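Side-chain contacts in putative acyl-CoA dehydrogenase (Burkholderia xenovorans, PDB 5JSC), which is a putative member of the acyl-CoA dehydrogenase family that binds flavin-adenine dinucleotide and assembles as four chains: residues L146-A151 with A156-S161; S161-E164 with Y169-D172. All coordinates share one frame; numbering follows the deposited sequence.

Interaction 1 (L146-A151 with A156-S161); sequences LSEPEA and AAMTLS. With FAD (flavin-adenine dinucleotide), chain M.
The carboxylate of Glu-148 reaches across to the backbone of Thr-159 and Leu-160 and takes two consecutive amide N-H groups, one on each oxygen. Thr-159 N gives a nearly straight bond (177°) of 2.7 Å to the syn lone pair of Glu-148 OE1; Leu-160 N meets Glu-148 OE2 at 2.9 Å, also from the syn side but 28° out of the carboxylate plane. The Glu-148 chain runs extended beyond CG, which carries the carboxylate over to the later part of the same loop. A water donates a hydrogen bond to OE1 and is also hydrogen-bonded to Thr-159 OG1. OE2 also forms a salt bridge with Lys-175.

Apolar contact is slight: Met-158 bends at chi3 (68°) and brings CE to within 3.6 Å of Leu-146 CD1, the two side chains crossing at about a right angle and both resting on Phe-190.

On the flavin side, Leu-146 N and Ser-147 N both donate to FAD O2, the latter at 2.8 Å, while Ser-147 OG donates to FAD N1 at 2.9 Å. Arg-287 of the second subunit hydrogen-bonds to Pro-149 O.

With two amides, a water and a lysine around it, the buried Glu-148 carboxylate is held against rotation and is probably ionised; it ties the flavin-contacting Leu-146 and Ser-147, and the type I turn that follows, to residues leading into strand 161-165.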
# COMPACT_ATOMS: atom_id res chain seq x y z
N LEU C 146 -25.38 -4.61 -22.15
CA LEU C 146 -25.47 -5.62 -21.11
C LEU C 146 -25.95 -5.05 -19.79
O LEU C 146 -26.91 -5.57 -19.20
CB LEU C 146 -24.09 -6.29 -20.93
CG LEU C 146 -24.01 -7.44 -19.92
CD1 LEU C 146 -24.94 -8.57 -20.35
CD2 LEU C 146 -22.56 -7.94 -19.78
N SER C 147 -25.32 -3.98 -19.33
CA SER C 147 -25.60 -3.39 -18.02
C SER C 147 -26.97 -2.72 -17.97
O SER C 147 -27.47 -2.18 -18.96
CB SER C 147 -24.53 -2.36 -17.67
OG SER C 147 -23.25 -2.97 -17.67
N GLU C 148 -27.55 -2.70 -16.77
CA GLU C 148 -28.86 -2.12 -16.49
C GLU C 148 -28.74 -1.20 -15.29
O GLU C 148 -27.81 -1.34 -14.48
CB GLU C 148 -29.89 -3.23 -16.21
CG GLU C 148 -29.99 -4.21 -17.37
CD GLU C 148 -31.03 -5.27 -17.16
OE1 GLU C 148 -31.51 -5.44 -16.02
OE2 GLU C 148 -31.37 -5.95 -18.16
N PRO C 149 -29.67 -0.25 -15.13
CA PRO C 149 -29.62 0.63 -13.95
C PRO C 149 -29.51 -0.11 -12.64
O PRO C 149 -28.79 0.33 -11.73
CB PRO C 149 -30.92 1.43 -14.06
CG PRO C 149 -31.17 1.50 -15.56
CD PRO C 149 -30.74 0.13 -16.07
N GLU C 150 -30.19 -1.24 -12.50
CA GLU C 150 -30.19 -1.97 -11.25
C GLU C 150 -29.24 -3.16 -11.23
O GLU C 150 -29.15 -3.83 -10.20
CB GLU C 150 -31.61 -2.44 -10.91
CG GLU C 150 -32.59 -1.29 -10.83
CD GLU C 150 -32.06 -0.13 -10.00
OE1 GLU C 150 -31.83 -0.33 -8.79
OE2 GLU C 150 -31.86 0.97 -10.56
N ALA C 151 -28.52 -3.42 -12.33
CA ALA C 151 -27.65 -4.60 -12.38
C ALA C 151 -26.57 -4.39 -13.43
O ALA C 151 -26.85 -4.43 -14.63
CB ALA C 151 -28.46 -5.85 -12.70
N ALA C 156 -26.19 -11.93 -14.14
CA ALA C 156 -27.07 -13.08 -14.14
C ALA C 156 -28.48 -12.72 -13.70
O ALA C 156 -29.41 -13.48 -14.00
CB ALA C 156 -26.52 -14.18 -13.23
N ALA C 157 -28.66 -11.59 -13.02
CA ALA C 157 -29.96 -11.17 -12.53
C ALA C 157 -30.57 -10.02 -13.33
O ALA C 157 -31.45 -9.33 -12.83
CB ALA C 157 -29.87 -10.78 -11.05
N MET C 158 -30.11 -9.81 -14.57
CA MET C 158 -30.67 -8.74 -15.39
C MET C 158 -32.18 -8.92 -15.54
O MET C 158 -32.70 -10.04 -15.47
CB MET C 158 -30.01 -8.72 -16.77
CG MET C 158 -30.39 -9.90 -17.65
SD MET C 158 -29.71 -9.76 -19.32
CE MET C 158 -27.97 -9.96 -18.95
N THR C 159 -32.89 -7.80 -15.76
CA THR C 159 -34.34 -7.83 -15.83
C THR C 159 -34.94 -7.34 -17.14
O THR C 159 -36.16 -7.41 -17.29
CB THR C 159 -34.96 -7.02 -14.68
OG1 THR C 159 -34.60 -5.64 -14.80
CG2 THR C 159 -34.50 -7.56 -13.35
N LEU C 160 -34.14 -6.85 -18.09
CA LEU C 160 -34.70 -6.56 -19.41
C LEU C 160 -35.33 -7.84 -19.95
O LEU C 160 -34.67 -8.88 -20.02
CB LEU C 160 -33.64 -6.03 -20.37
CG LEU C 160 -34.15 -5.83 -21.80
CD1 LEU C 160 -34.96 -4.57 -21.88
CD2 LEU C 160 -33.02 -5.78 -22.80
N SER C 161 -36.61 -7.78 -20.29
CA SER C 161 -37.34 -8.97 -20.69
C SER C 161 -37.47 -9.07 -22.21
O SER C 161 -37.57 -8.07 -22.92
CB SER C 161 -38.74 -9.00 -20.06
OG SER C 161 -39.49 -7.86 -20.45
PA FAD M . -22.57 -2.31 -9.24
O1A FAD M . -22.87 -3.58 -9.93
O2A FAD M . -23.67 -1.71 -8.35
O5B FAD M . -21.24 -2.51 -8.39
C5B FAD M . -20.78 -1.45 -7.53
C4B FAD M . -19.43 -1.88 -7.02
O4B FAD M . -19.60 -3.06 -6.21
C3B FAD M . -18.45 -2.34 -8.09
O3B FAD M . -17.81 -1.26 -8.78
C2B FAD M . -17.47 -3.20 -7.27
O2B FAD M . -16.50 -2.37 -6.65
C1B FAD M . -18.40 -3.81 -6.20
N9A FAD M . -18.75 -5.21 -6.40
C8A FAD M . -19.39 -5.76 -7.48
N7A FAD M . -19.66 -7.03 -7.35
C5A FAD M . -19.16 -7.35 -6.09
C6A FAD M . -19.14 -8.54 -5.35
N6A FAD M . -19.64 -9.70 -5.79
N1A FAD M . -18.57 -8.52 -4.12
C2A FAD M . -18.05 -7.36 -3.68
N3A FAD M . -18.01 -6.17 -4.30
C4A FAD M . -18.59 -6.23 -5.50
N1 FAD M . -21.97 -1.51 -19.76
C2 FAD M . -22.44 -2.09 -20.91
O2 FAD M . -23.27 -3.01 -20.89
N3 FAD M . -21.99 -1.64 -22.12
C4 FAD M . -21.07 -0.62 -22.31
O4 FAD M . -20.80 -0.23 -23.45
C4X FAD M . -20.56 -0.04 -21.10
N5 FAD M . -19.74 0.97 -21.20
C5X FAD M . -19.41 1.66 -20.05
C6 FAD M . -18.66 2.83 -20.16
C7 FAD M . -18.39 3.61 -19.04
C7M FAD M . -17.62 4.90 -19.22
C8 FAD M . -18.85 3.20 -17.78
C8M FAD M . -18.58 4.03 -16.54
C9 FAD M . -19.58 2.02 -17.66
C9A FAD M . -19.87 1.25 -18.79
N10 FAD M . -20.69 0.10 -18.72
C10 FAD M . -21.08 -0.55 -19.86
C1' FAD M . -21.25 -0.29 -17.42
C2' FAD M . -20.26 -1.04 -16.53
O2' FAD M . -19.99 -2.34 -17.05
C3' FAD M . -20.84 -1.16 -15.12
O3' FAD M . -20.85 0.16 -14.60
C4' FAD M . -20.04 -2.08 -14.20
O4' FAD M . -20.23 -3.43 -14.61
C5' FAD M . -20.44 -1.91 -12.75
O5' FAD M . -21.86 -2.14 -12.65
P FAD M . -22.70 -1.04 -11.80
O1P FAD M . -22.40 0.34 -12.26
O2P FAD M . -24.15 -1.43 -11.83
O3P FAD M . -22.16 -1.20 -10.31
O HOH W 1 -32.11 -4.69 -13.64

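Interaction 2 (S161-E164 with Y169-D172); sequences SARE and YVLD
Ser-161 and Asp-172 pair in a beta hairpin, strand 161-165 running antiparallel to the start of strand 168-179 in the beta domain of the acyl-CoA dehydrogenase fold. They form a hydrogen-bonded pair, Ser-161 N to Asp-172 O at 3.0 Å and Asp-172 N to Ser-161 O at 3.1 Å. A water sits among Ser-161 OG, Asp-172 OD2 and Val-170 O, with more acceptors nearby than protons, while Asp-172 OD1 takes the amide of Gly-235. Ala-162, in a non-hydrogen-bonded pair with Leu-171, turns to the other face, where its CB packs 3.8 Å from Leu-171 CD1 and touches the Tyr-169 ring at CD2.

Arg-163 is hydrogen-bonded to Val-170 in both directions, the shorter bond running from Val-170 N to Arg-163 O at 2.7 Å. A bend at chi3 (57°) folds the arginine alongside the valine, setting Val-170 CB over one guanidinium face. A water in the guanidinium plane links NH2 to Asp-172 OD2.

Glu-164 crosses Tyr-169 obliquely, its carboxylate only 11° from parallel with the ring. Glu-164 CG stands 4.1 Å above the Tyr-169 ring plane, offset toward its rim, and one water spans Glu-164 OE2, at 2.9 Å, and Tyr-169 OH, at 3.0 Å.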
# COMPACT_ATOMS: atom_id res chain seq x y z
N SER C 161 -36.61 -7.78 -20.29
CA SER C 161 -37.34 -8.97 -20.69
C SER C 161 -37.47 -9.07 -22.21
O SER C 161 -37.57 -8.07 -22.92
CB SER C 161 -38.74 -9.00 -20.06
OG SER C 161 -39.49 -7.86 -20.45
N ALA C 162 -37.45 -10.31 -22.70
CA ALA C 162 -37.70 -10.59 -24.11
C ALA C 162 -38.78 -11.67 -24.16
O ALA C 162 -38.52 -12.82 -23.82
CB ALA C 162 -36.43 -11.03 -24.83
N ARG C 163 -39.97 -11.28 -24.59
CA ARG C 163 -41.14 -12.16 -24.62
C ARG C 163 -41.40 -12.62 -26.05
O ARG C 163 -41.46 -11.80 -26.97
CB ARG C 163 -42.36 -11.42 -24.07
CG ARG C 163 -43.68 -12.13 -24.27
CD ARG C 163 -44.82 -11.34 -23.64
NE ARG C 163 -44.93 -9.97 -24.15
CZ ARG C 163 -45.65 -9.62 -25.22
NH1 ARG C 163 -46.32 -10.55 -25.89
NH2 ARG C 163 -45.70 -8.36 -25.61
N GLU C 164 -41.57 -13.93 -26.22
CA GLU C 164 -41.80 -14.46 -27.56
C GLU C 164 -43.23 -14.16 -28.00
O GLU C 164 -44.19 -14.45 -27.29
CB GLU C 164 -41.54 -15.97 -27.56
CG GLU C 164 -41.33 -16.57 -28.94
CD GLU C 164 -40.81 -17.99 -28.88
OE1 GLU C 164 -40.77 -18.55 -27.76
OE2 GLU C 164 -40.45 -18.55 -29.93
N TYR C 169 -39.46 -11.37 -30.81
CA TYR C 169 -39.40 -11.16 -29.37
C TYR C 169 -39.73 -9.71 -29.09
O TYR C 169 -39.36 -8.82 -29.87
CB TYR C 169 -38.02 -11.50 -28.81
CG TYR C 169 -37.77 -12.99 -28.67
CD1 TYR C 169 -37.34 -13.74 -29.75
CD2 TYR C 169 -37.97 -13.63 -27.45
CE1 TYR C 169 -37.10 -15.10 -29.63
CE2 TYR C 169 -37.74 -14.98 -27.31
CZ TYR C 169 -37.31 -15.71 -28.40
OH TYR C 169 -37.07 -17.06 -28.27
N VAL C 170 -40.44 -9.47 -28.00
CA VAL C 170 -40.81 -8.12 -27.58
C VAL C 170 -39.96 -7.76 -26.37
O VAL C 170 -39.99 -8.47 -25.36
CB VAL C 170 -42.31 -8.02 -27.24
CG1 VAL C 170 -42.67 -6.59 -26.91
CG2 VAL C 170 -43.15 -8.55 -28.40
N LEU C 171 -39.20 -6.67 -26.48
CA LEU C 171 -38.25 -6.28 -25.44
C LEU C 171 -38.79 -5.12 -24.62
O LEU C 171 -39.25 -4.11 -25.17
CB LEU C 171 -36.90 -5.90 -26.06
CG LEU C 171 -35.91 -7.05 -26.33
CD1 LEU C 171 -36.50 -8.09 -27.28
CD2 LEU C 171 -34.59 -6.53 -26.87
N ASP C 172 -38.72 -5.26 -23.29
CA ASP C 172 -39.19 -4.24 -22.36
C ASP C 172 -38.21 -4.07 -21.21
O ASP C 172 -37.87 -5.05 -20.53
CB ASP C 172 -40.56 -4.60 -21.79
CG ASP C 172 -41.66 -4.50 -22.82
OD1 ASP C 172 -42.12 -3.37 -23.09
OD2 ASP C 172 -42.06 -5.56 -23.36
O HOH W 2 -40.99 -7.92 -22.84
O HOH W 3 -44.72 -6.03 -24.12
O HOH W 4 -37.71 -18.50 -30.87

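How the interactions relate
Interactions 1 and 2 follow one another along the chain, with Ser-161 ending the first and beginning the second, and their centres lie about 14 Å apart. Both belong to the middle domain. A single loop runs from strand 144-145, touching the flavin first, into strand 161-165, which then makes the hairpin with 168-179. They also touch directly, Leu-160 CD1 packing 3.2 Å from Asp-172 O. Strand 168-179 serves both: its early residues pair in the hairpin, and Lys-175 farther along reaches interaction 1. A continuous path of contacts thus runs from the flavin to the partly exposed hairpin, where the nearest atoms of the Leu-171 side chain and FAD are about 13 Å apart.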